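Local coordinates for protein particle-associated glycoside hydrolase (Acinetobacter phage Fri1, PDB 6C72) that probably degrades the capsular polysaccharide of Acinetobacter baumannii as the trimeric tailspike depolymerase that the phage uses to enter its host, at residues A[503-508]-A[561-566]; A[510-515]-A[531-536]; A[487-492]-A[591-596]; A[415-420]-A[440-445]. One frame throughout, in Å; residues are numbered along the deposited sequence.

Contact 1 of 4, residues A[503-508]-A[561-566]; sequences LTVPLR and SGRTLS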
# COMPACT_ATOMS: atom_id res chain seq x y z
N LEU A 503 -2.55 -32.54 45.89
CA LEU A 503 -2.01 -32.95 44.59
C LEU A 503 -1.71 -34.44 44.57
O LEU A 503 -1.63 -35.09 45.61
CB LEU A 503 -0.74 -32.17 44.23
CG LEU A 503 0.48 -32.31 45.16
CD1 LEU A 503 1.35 -33.50 44.80
CD2 LEU A 503 1.31 -31.03 45.14
N THR A 504 -1.54 -34.96 43.35
CA THR A 504 -1.12 -36.33 43.10
C THR A 504 0.02 -36.30 42.09
O THR A 504 -0.15 -35.79 40.98
CB THR A 504 -2.29 -37.17 42.57
OG1 THR A 504 -3.31 -37.24 43.57
CG2 THR A 504 -1.85 -38.57 42.24
N VAL A 505 1.17 -36.84 42.47
CA VAL A 505 2.34 -36.85 41.60
C VAL A 505 2.18 -37.97 40.58
O VAL A 505 1.59 -39.01 40.89
CB VAL A 505 3.65 -36.99 42.41
CG1 VAL A 505 3.85 -35.80 43.33
CG2 VAL A 505 3.63 -38.28 43.20
N PRO A 506 2.69 -37.80 39.36
CA PRO A 506 2.53 -38.84 38.34
C PRO A 506 3.47 -40.01 38.59
O PRO A 506 4.41 -39.93 39.38
CB PRO A 506 2.88 -38.11 37.04
CG PRO A 506 3.81 -37.04 37.46
CD PRO A 506 3.40 -36.62 38.84
N LEU A 507 3.21 -41.10 37.87
CA LEU A 507 4.13 -42.23 37.88
C LEU A 507 5.38 -41.90 37.07
O LEU A 507 5.48 -40.83 36.45
CB LEU A 507 3.44 -43.47 37.32
CG LEU A 507 2.37 -44.09 38.21
CD1 LEU A 507 1.51 -45.06 37.43
CD2 LEU A 507 3.04 -44.78 39.39
N ARG A 508 6.34 -42.82 37.09
CA ARG A 508 7.54 -42.74 36.24
C ARG A 508 8.20 -41.37 36.33
O ARG A 508 8.55 -40.76 35.32
CB ARG A 508 7.20 -43.05 34.78
CG ARG A 508 6.33 -44.26 34.56
CD ARG A 508 6.11 -44.44 33.07
NE ARG A 508 5.22 -45.54 32.73
CZ ARG A 508 4.97 -45.92 31.48
NH1 ARG A 508 5.53 -45.27 30.47
NH2 ARG A 508 4.15 -46.93 31.25
N SER A 561 -0.60 -40.47 50.94
CA SER A 561 -1.39 -41.68 50.76
C SER A 561 -1.10 -42.15 49.34
O SER A 561 -1.69 -41.63 48.39
CB SER A 561 -2.87 -41.41 50.99
OG SER A 561 -3.63 -42.56 50.70
N GLY A 562 -0.18 -43.09 49.20
CA GLY A 562 0.32 -43.41 47.88
C GLY A 562 1.00 -42.19 47.30
O GLY A 562 1.92 -41.61 47.89
N ARG A 563 0.53 -41.74 46.14
CA ARG A 563 1.10 -40.61 45.43
C ARG A 563 0.31 -39.32 45.65
O ARG A 563 0.60 -38.31 44.99
CB ARG A 563 1.19 -40.93 43.94
CG ARG A 563 2.42 -41.74 43.59
CD ARG A 563 2.21 -42.63 42.38
NE ARG A 563 1.49 -41.92 41.34
CZ ARG A 563 0.33 -42.31 40.81
NH1 ARG A 563 -0.25 -43.44 41.21
NH2 ARG A 563 -0.23 -41.56 39.88
N THR A 564 -0.67 -39.33 46.54
CA THR A 564 -1.48 -38.15 46.84
C THR A 564 -0.99 -37.48 48.11
O THR A 564 -0.98 -38.10 49.18
CB THR A 564 -2.95 -38.55 46.96
OG1 THR A 564 -3.39 -39.03 45.69
CG2 THR A 564 -3.81 -37.38 47.39
N LEU A 565 -0.66 -36.19 48.01
CA LEU A 565 -0.16 -35.42 49.14
C LEU A 565 -1.30 -34.64 49.79
O LEU A 565 -2.10 -34.02 49.09
CB LEU A 565 0.93 -34.45 48.69
CG LEU A 565 1.35 -33.41 49.72
CD1 LEU A 565 1.96 -34.07 50.95
CD2 LEU A 565 2.34 -32.43 49.09
N SER A 566 -1.36 -34.68 51.12
CA SER A 566 -2.31 -33.88 51.89
C SER A 566 -1.55 -32.97 52.84
O SER A 566 -0.53 -33.36 53.42
CB SER A 566 -3.26 -34.77 52.69
OG SER A 566 -4.06 -35.54 51.82
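Val505 O takes two N-H groups from one guanidinium: Arg563 NE lies 2.9 Å from Val505 O, while Arg563 NH2 adds a weak second bond to the same oxygen. The NE bond is bent, its N-H...O angle 142°, and NE stands 24° out of the carbonyl plane. The Arg563 chain bends at chi3 (42°), which sets NE beside this oxygen. Leu507 covers one face of the guanidinium, its CG 3.7 Å above the plane and over the centre, with the methyl CG2 of Thr504 over the opposite face. The backbone answers in the other direction, Val505 N donating to Arg563 O. Beyond it the strands pair antiparallel: Leu565 N binds Leu503 O at 2.8 Å, and Thr504 faces Thr564 with their OG1 atoms 2.8 Å apart. Behind the sheet Leu503 CD1 rests on Leu565 CB, on the side where Tyr558 and Trp560 pack. Arg563 belongs to the type II' turn from Ser561 to Thr564 that joins strands 556-561 and 564-569. Across this contact the guanidinium bonds to a neutral carbonyl and lies between aliphatic groups, so the hairpin end is fastened to the 505-507 loop by hydrogen bonds and apolar contacts rather than by a salt bridge.

Contact 2 of 4, residues A[510-515]-A[531-536]; sequences GCKITI and ELFVNS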
# COMPACT_ATOMS: atom_id res chain seq x y z
N GLY A 510 10.33 -38.37 39.18
CA GLY A 510 10.82 -37.90 40.47
C GLY A 510 10.30 -36.48 40.67
O GLY A 510 10.31 -35.67 39.74
N CYS A 511 9.84 -36.19 41.88
CA CYS A 511 9.24 -34.90 42.17
C CYS A 511 9.82 -34.33 43.44
O CYS A 511 10.12 -35.06 44.39
CB CYS A 511 7.74 -35.02 42.30
SG CYS A 511 6.97 -35.79 40.86
N LYS A 512 10.03 -33.02 43.44
CA LYS A 512 10.40 -32.27 44.63
C LYS A 512 9.34 -31.19 44.85
O LYS A 512 9.09 -30.36 43.96
CB LYS A 512 11.80 -31.66 44.47
CG LYS A 512 12.29 -30.91 45.68
CD LYS A 512 13.52 -30.14 45.35
CE LYS A 512 13.96 -29.28 46.50
NZ LYS A 512 15.19 -28.50 46.11
N ILE A 513 8.70 -31.21 46.02
CA ILE A 513 7.67 -30.24 46.39
C ILE A 513 8.24 -29.32 47.46
O ILE A 513 8.71 -29.80 48.50
CB ILE A 513 6.40 -30.94 46.92
CG1 ILE A 513 5.73 -31.79 45.85
CG2 ILE A 513 5.42 -29.88 47.46
CD1 ILE A 513 6.07 -33.24 45.90
N THR A 514 8.20 -28.02 47.22
CA THR A 514 8.67 -27.03 48.19
C THR A 514 7.49 -26.29 48.77
O THR A 514 6.67 -25.74 48.03
CB THR A 514 9.65 -26.05 47.55
OG1 THR A 514 10.74 -26.78 46.98
CG2 THR A 514 10.20 -25.09 48.61
N ILE A 515 7.38 -26.28 50.09
CA ILE A 515 6.27 -25.67 50.80
C ILE A 515 6.85 -24.57 51.67
O ILE A 515 7.77 -24.82 52.45
CB ILE A 515 5.52 -26.70 51.67
CG1 ILE A 515 5.21 -27.96 50.86
CG2 ILE A 515 4.22 -26.11 52.20
CD1 ILE A 515 4.85 -29.14 51.73
N GLU A 531 10.84 -29.40 52.19
CA GLU A 531 11.03 -30.06 50.92
C GLU A 531 10.56 -31.51 51.04
O GLU A 531 10.98 -32.24 51.94
CB GLU A 531 12.49 -29.99 50.47
CG GLU A 531 12.93 -28.57 50.10
CD GLU A 531 14.42 -28.45 49.81
OE1 GLU A 531 15.22 -29.29 50.29
OE2 GLU A 531 14.81 -27.52 49.06
N LEU A 532 9.66 -31.91 50.15
CA LEU A 532 9.18 -33.28 50.06
C LEU A 532 9.63 -33.86 48.72
O LEU A 532 9.58 -33.17 47.69
CB LEU A 532 7.65 -33.35 50.18
CG LEU A 532 6.99 -32.73 51.42
CD1 LEU A 532 5.51 -33.02 51.42
CD2 LEU A 532 7.62 -33.23 52.73
N PHE A 533 10.03 -35.13 48.73
CA PHE A 533 10.63 -35.79 47.58
C PHE A 533 9.88 -37.09 47.29
O PHE A 533 9.42 -37.77 48.21
CB PHE A 533 12.11 -36.10 47.83
CG PHE A 533 12.93 -34.89 48.19
CD1 PHE A 533 12.92 -34.39 49.48
CD2 PHE A 533 13.69 -34.25 47.23
CE1 PHE A 533 13.67 -33.27 49.80
CE2 PHE A 533 14.45 -33.13 47.54
CZ PHE A 533 14.44 -32.64 48.82
N VAL A 534 9.71 -37.39 46.01
CA VAL A 534 9.03 -38.61 45.57
C VAL A 534 9.75 -39.16 44.35
O VAL A 534 10.15 -38.41 43.46
CB VAL A 534 7.55 -38.36 45.22
CG1 VAL A 534 6.82 -39.67 45.07
CG2 VAL A 534 6.90 -37.51 46.25
N ASN A 535 9.89 -40.48 44.28
CA ASN A 535 10.31 -41.13 43.05
C ASN A 535 9.42 -42.35 42.83
O ASN A 535 9.15 -43.11 43.77
CB ASN A 535 11.79 -41.54 43.08
CG ASN A 535 12.38 -41.73 41.69
OD1 ASN A 535 13.41 -42.38 41.52
ND2 ASN A 535 11.73 -41.15 40.69
N SER A 536 8.93 -42.52 41.61
CA SER A 536 8.07 -43.64 41.27
C SER A 536 8.51 -44.26 39.96
O SER A 536 8.94 -43.56 39.03
CB SER A 536 6.61 -43.21 41.14
OG SER A 536 6.19 -42.56 42.31
O HOH W 1 13.32 -25.70 47.42
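Lys512 carries CG anti to its backbone N (chi1 -177°) and runs extended from there to NZ, whereas Glu531 holds CG anti to its carbonyl carbon (chi1 -68°); the two side chains thereby meet above a beta hairpin formed by strands 509-517 and 528-536. Lys512 NZ and Glu531 OE2 form a salt bridge at 3.1 Å, weak as a hydrogen bond, while Glu531 OE1 is taken by Asn546 on the next strand. The Lys512 chain also lies beside the Phe533 side chain, both pointing the same way, with CG 3.6 Å from Phe533 CE2. Below them the backbones pair in antiparallel fashion. Cys511 with Val534 and Ile513 with Leu532 are the hydrogen-bonded pairs, the straightest bonds being the two between Ile513 and Leu532, each at 172°. Gly510 faces Asn535 in a non-hydrogen-bonded pair, where Asn535 ND2 comes within 3.4 Å of Gly510 CA; the Asn535 OD1 accepts from Ala528 N of the second subunit, and its ND2 bonds to Gly517 O of that subunit and to Ser509 O of its own chain. On the face bearing Cys511, Ile513, Leu532 and Val534, the last three pack on Trp560 while Cys511 meets Val583 and Val505, and Ile515 CD1 meets Leu532 CD1 at 3.9 Å. The Lys512 and Phe533 face instead turns to the trimer interface: Tyr529 of the second subunit meets Phe533 edge-to-face, and Lys512 of the third subunit packs on its counterpart. A water completes the polar end, donating to Glu531 OE2 at 2.9 Å and lying 2.8 Å from Thr514 OG1.

Contact 3 of 4, residues A[487-492]-A[591-596]; sequences NTEIRN and SKVTWL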
# COMPACT_ATOMS: atom_id res chain seq x y z
N ASN A 487 9.51 -29.97 34.60
CA ASN A 487 8.40 -29.02 34.59
C ASN A 487 8.09 -28.61 36.01
O ASN A 487 8.05 -29.45 36.92
CB ASN A 487 7.14 -29.58 33.94
CG ASN A 487 7.25 -29.63 32.44
OD1 ASN A 487 6.97 -28.65 31.76
ND2 ASN A 487 7.67 -30.78 31.91
N THR A 488 7.83 -27.33 36.19
CA THR A 488 7.54 -26.79 37.51
C THR A 488 6.27 -25.96 37.45
O THR A 488 6.06 -25.19 36.50
CB THR A 488 8.76 -26.00 38.03
OG1 THR A 488 8.45 -25.39 39.28
CG2 THR A 488 9.17 -24.92 37.06
N GLU A 489 5.38 -26.18 38.42
CA GLU A 489 4.17 -25.39 38.62
C GLU A 489 4.08 -24.97 40.08
O GLU A 489 4.74 -25.55 40.95
CB GLU A 489 2.89 -26.15 38.21
CG GLU A 489 2.71 -26.34 36.72
CD GLU A 489 1.47 -27.15 36.38
OE1 GLU A 489 1.16 -28.12 37.11
OE2 GLU A 489 0.79 -26.82 35.38
N ILE A 490 3.21 -24.00 40.36
CA ILE A 490 3.16 -23.39 41.68
C ILE A 490 1.73 -22.95 41.97
O ILE A 490 1.02 -22.42 41.10
CB ILE A 490 4.17 -22.23 41.77
CG1 ILE A 490 4.44 -21.83 43.22
CG2 ILE A 490 3.73 -21.04 40.91
CD1 ILE A 490 5.63 -20.85 43.38
N ARG A 491 1.30 -23.17 43.21
CA ARG A 491 -0.07 -22.87 43.61
C ARG A 491 -0.05 -22.23 44.99
O ARG A 491 0.87 -22.44 45.78
CB ARG A 491 -0.95 -24.13 43.65
CG ARG A 491 -1.16 -24.77 42.30
CD ARG A 491 -2.00 -23.86 41.41
NE ARG A 491 -2.27 -24.43 40.09
CZ ARG A 491 -1.43 -24.31 39.05
NH1 ARG A 491 -0.29 -23.65 39.19
NH2 ARG A 491 -1.75 -24.84 37.88
N ASN A 492 -1.09 -21.44 45.26
CA ASN A 492 -1.33 -20.85 46.57
C ASN A 492 -2.32 -21.73 47.31
O ASN A 492 -3.33 -22.15 46.73
CB ASN A 492 -1.87 -19.42 46.40
CG ASN A 492 -2.21 -18.74 47.72
OD1 ASN A 492 -2.97 -19.28 48.53
ND2 ASN A 492 -1.70 -17.53 47.92
N SER A 591 4.76 -35.58 33.26
CA SER A 591 5.52 -34.39 33.59
C SER A 591 4.77 -33.42 34.49
O SER A 591 5.36 -32.42 34.93
CB SER A 591 5.94 -33.67 32.30
OG SER A 591 4.80 -33.17 31.63
N LYS A 592 3.51 -33.69 34.81
CA LYS A 592 2.71 -32.73 35.57
C LYS A 592 1.91 -33.43 36.65
O LYS A 592 1.35 -34.51 36.42
CB LYS A 592 1.75 -31.95 34.65
CG LYS A 592 2.39 -30.78 33.90
CD LYS A 592 1.63 -30.45 32.61
CE LYS A 592 0.16 -30.05 32.89
NZ LYS A 592 -0.09 -28.71 33.57
N VAL A 593 1.82 -32.79 37.82
CA VAL A 593 1.00 -33.31 38.90
C VAL A 593 -0.46 -33.03 38.60
O VAL A 593 -0.81 -32.21 37.74
CB VAL A 593 1.39 -32.68 40.25
CG1 VAL A 593 2.87 -32.76 40.46
CG2 VAL A 593 0.89 -31.24 40.32
N THR A 594 -1.34 -33.73 39.32
CA THR A 594 -2.77 -33.44 39.28
C THR A 594 -3.09 -32.61 40.51
O THR A 594 -2.95 -33.09 41.64
CB THR A 594 -3.61 -34.71 39.25
OG1 THR A 594 -3.25 -35.51 38.11
CG2 THR A 594 -5.08 -34.34 39.16
N TRP A 595 -3.50 -31.37 40.29
CA TRP A 595 -3.92 -30.50 41.38
C TRP A 595 -5.34 -30.85 41.80
O TRP A 595 -6.21 -31.06 40.96
CB TRP A 595 -3.84 -29.04 40.96
CG TRP A 595 -2.45 -28.59 40.66
CD1 TRP A 595 -1.92 -28.37 39.42
CD2 TRP A 595 -1.41 -28.30 41.60
NE1 TRP A 595 -0.61 -27.96 39.54
CE2 TRP A 595 -0.27 -27.90 40.86
CE3 TRP A 595 -1.34 -28.32 43.00
CZ2 TRP A 595 0.93 -27.54 41.47
CZ3 TRP A 595 -0.14 -27.97 43.60
CH2 TRP A 595 0.98 -27.58 42.84
N LEU A 596 -5.56 -30.93 43.11
CA LEU A 596 -6.86 -31.34 43.63
C LEU A 596 -7.62 -30.17 44.25
O LEU A 596 -7.02 -29.19 44.69
CB LEU A 596 -6.67 -32.46 44.65
CG LEU A 596 -5.86 -33.60 44.03
CD1 LEU A 596 -5.47 -34.62 45.08
CD2 LEU A 596 -6.65 -34.24 42.90
O HOH W 2 5.16 -30.01 36.73
O HOH W 3 8.57 -33.05 33.91
O HOH W 4 2.70 -30.16 37.80
O HOH W 5 -0.73 -29.86 36.28
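Strand 485-494 of the six-stranded antiparallel sheet in the C-terminal domain is overlaid here by the end of the chain, with Glu489 and Arg491 meeting Lys592 and Trp595. The two carboxylate oxygens of Glu489 divide the work: OE1 accepts the indole N-H of Trp595 NE1 at 3.0 Å, and OE2 forms a salt bridge with Lys592 NZ at 2.8 Å. Both donors come from above the carboxylate plane. Two waters also donate to OE1, one held by Val593 N and the other bridging to Lys592 NZ and Val593 O, so this oxygen has three donors, which probably favours the charged form of Glu489. Arg491 bends at chi2 (-67°), putting CD where the chain turns along the indole. Its CG sits directly over the six-membered ring, and the guanidinium lies flat over the five-membered ring, planes 20° apart, in a cation-pi stack. Arg491 NH1 meanwhile donates to Ile490 O. Val593 CG2 presses on the opposite indole face. Farther back, Asn487 ND2 touches Ser591 CB, and a water links Asn487 O weakly to Ser591 O. The indole, in the four-stranded sheet, packs on a strand of the six-stranded one, an arrangement consistent with a beta-sandwich.

Contact 4 of 4, residues A[415-420]-A[440-445]; sequences TLVTGD and TQASFG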
# COMPACT_ATOMS: atom_id res chain seq x y z
N THR A 415 2.53 13.52 24.83
CA THR A 415 1.98 12.40 24.07
C THR A 415 2.05 11.11 24.89
O THR A 415 2.98 10.90 25.68
CB THR A 415 2.72 12.26 22.74
OG1 THR A 415 2.58 13.49 22.02
CG2 THR A 415 2.15 11.14 21.90
N LEU A 416 1.04 10.25 24.73
CA LEU A 416 0.96 8.95 25.39
C LEU A 416 0.69 7.88 24.34
O LEU A 416 -0.13 8.09 23.43
CB LEU A 416 -0.14 8.91 26.44
CG LEU A 416 -0.13 9.96 27.55
CD1 LEU A 416 -1.50 10.01 28.21
CD2 LEU A 416 0.97 9.63 28.57
N VAL A 417 1.40 6.75 24.43
CA VAL A 417 1.18 5.64 23.52
C VAL A 417 1.08 4.36 24.34
O VAL A 417 1.22 4.38 25.57
CB VAL A 417 2.29 5.51 22.44
CG1 VAL A 417 2.51 6.84 21.71
CG2 VAL A 417 3.61 4.97 23.02
N THR A 418 0.84 3.25 23.67
CA THR A 418 0.90 1.95 24.31
C THR A 418 1.97 1.12 23.62
O THR A 418 2.61 1.56 22.66
CB THR A 418 -0.46 1.24 24.28
OG1 THR A 418 -0.63 0.58 23.03
CG2 THR A 418 -1.59 2.22 24.48
N GLY A 419 2.17 -0.10 24.13
CA GLY A 419 3.14 -1.00 23.55
C GLY A 419 2.81 -1.46 22.15
O GLY A 419 3.69 -2.01 21.48
N ASP A 420 1.58 -1.25 21.70
CA ASP A 420 1.20 -1.59 20.34
C ASP A 420 1.52 -0.46 19.36
O ASP A 420 1.11 -0.53 18.20
CB ASP A 420 -0.27 -1.98 20.29
CG ASP A 420 -0.55 -3.23 21.10
OD1 ASP A 420 0.23 -4.21 20.98
OD2 ASP A 420 -1.53 -3.25 21.89
N THR A 440 9.05 4.68 27.69
CA THR A 440 8.76 3.52 28.53
C THR A 440 7.50 2.79 28.10
O THR A 440 7.18 1.75 28.68
CB THR A 440 8.64 3.92 30.01
OG1 THR A 440 7.40 4.61 30.24
CG2 THR A 440 9.79 4.82 30.45
N GLN A 441 6.78 3.30 27.11
CA GLN A 441 5.51 2.75 26.68
C GLN A 441 5.59 2.03 25.34
O GLN A 441 5.04 0.94 25.20
CB GLN A 441 4.46 3.85 26.58
CG GLN A 441 4.12 4.53 27.87
CD GLN A 441 3.19 5.70 27.63
OE1 GLN A 441 3.23 6.34 26.58
NE2 GLN A 441 2.33 5.98 28.61
N ALA A 442 6.22 2.65 24.35
CA ALA A 442 6.18 2.12 23.00
C ALA A 442 7.08 0.89 22.86
O ALA A 442 7.97 0.64 23.67
CB ALA A 442 6.62 3.19 22.00
N SER A 443 6.82 0.13 21.80
CA SER A 443 7.74 -0.89 21.37
C SER A 443 8.77 -0.26 20.46
O SER A 443 8.43 0.51 19.56
CB SER A 443 7.01 -2.03 20.65
OG SER A 443 6.32 -2.83 21.59
N PHE A 444 10.04 -0.57 20.71
CA PHE A 444 11.17 -0.09 19.91
C PHE A 444 11.85 -1.28 19.27
O PHE A 444 12.25 -2.23 19.96
CB PHE A 444 12.18 0.65 20.79
CG PHE A 444 11.70 1.98 21.30
CD1 PHE A 444 10.91 2.06 22.44
CD2 PHE A 444 12.08 3.16 20.66
CE1 PHE A 444 10.47 3.30 22.92
CE2 PHE A 444 11.64 4.39 21.13
CZ PHE A 444 10.85 4.47 22.25
N GLY A 445 11.99 -1.24 17.95
CA GLY A 445 12.87 -2.15 17.23
C GLY A 445 14.24 -1.54 17.03
O GLY A 445 14.72 -0.73 17.84
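The backbones come nearest where Gly419 passes Ala442, their CA atoms 4.4 Å apart, just as segment 415-420 turns a corner and segment 440-445 passes from a short, weakly bonded helix into strand 443-444. Gln441 does the reaching: its chain is extended beyond CG (chi2 174°), carrying CD across the strand-like backbone of 416-418. There OE1 accepts the N-H of Val417 at 2.9 Å in an almost straight bond of 171°, although the donor stands 40° out of the amide plane. The same oxygen lies 3.0 Å from Val417 O, two acceptors side by side that do not bond. The amide NE2 of Gln441 approaches Leu416 CD2. Beneath this polar group Val417 CG2 rests 3.6 Å from Ala442 CB, a small apolar contact that continues toward Ile393 and Ile423. At the corner, Ser443 OG donates to Gly419 O at 2.8 Å, in the carbonyl plane and on a lone pair, and also accepts from Arg461 N. Gly419 CA also points a C-H toward Gln441 O. Thr418 shapes the bend, its OG1 accepting from Asp420 N in an ST turn while also bonding Thr394 O in the preceding coil. The corner at Gly419 and Asp420, tied to the following rung at Ser443, belongs to a parallel beta-helix, the fold of the body of many phage tailspikes.

In the fold
Following the chain from the N terminus, contact 4 closes first: its short loop joins a corner to the next part of the parallel beta-helix, near the end of that shaft. The chain then enters the C-terminal domain, where the other three contacts lie, with contact 4 in series before them and its centre at least 36 Å from each of theirs. Contact 3 spans the longest loop, bringing the last residues back to strand 485-494. Contact 1 closes within that span and contact 2, a hairpin, within contact 1. Contacts 1 and 3 share the four-stranded sheet, contacts 2 and 3 the six-stranded one, and Leu565 packing on Leu532 joins contacts 1 and 2.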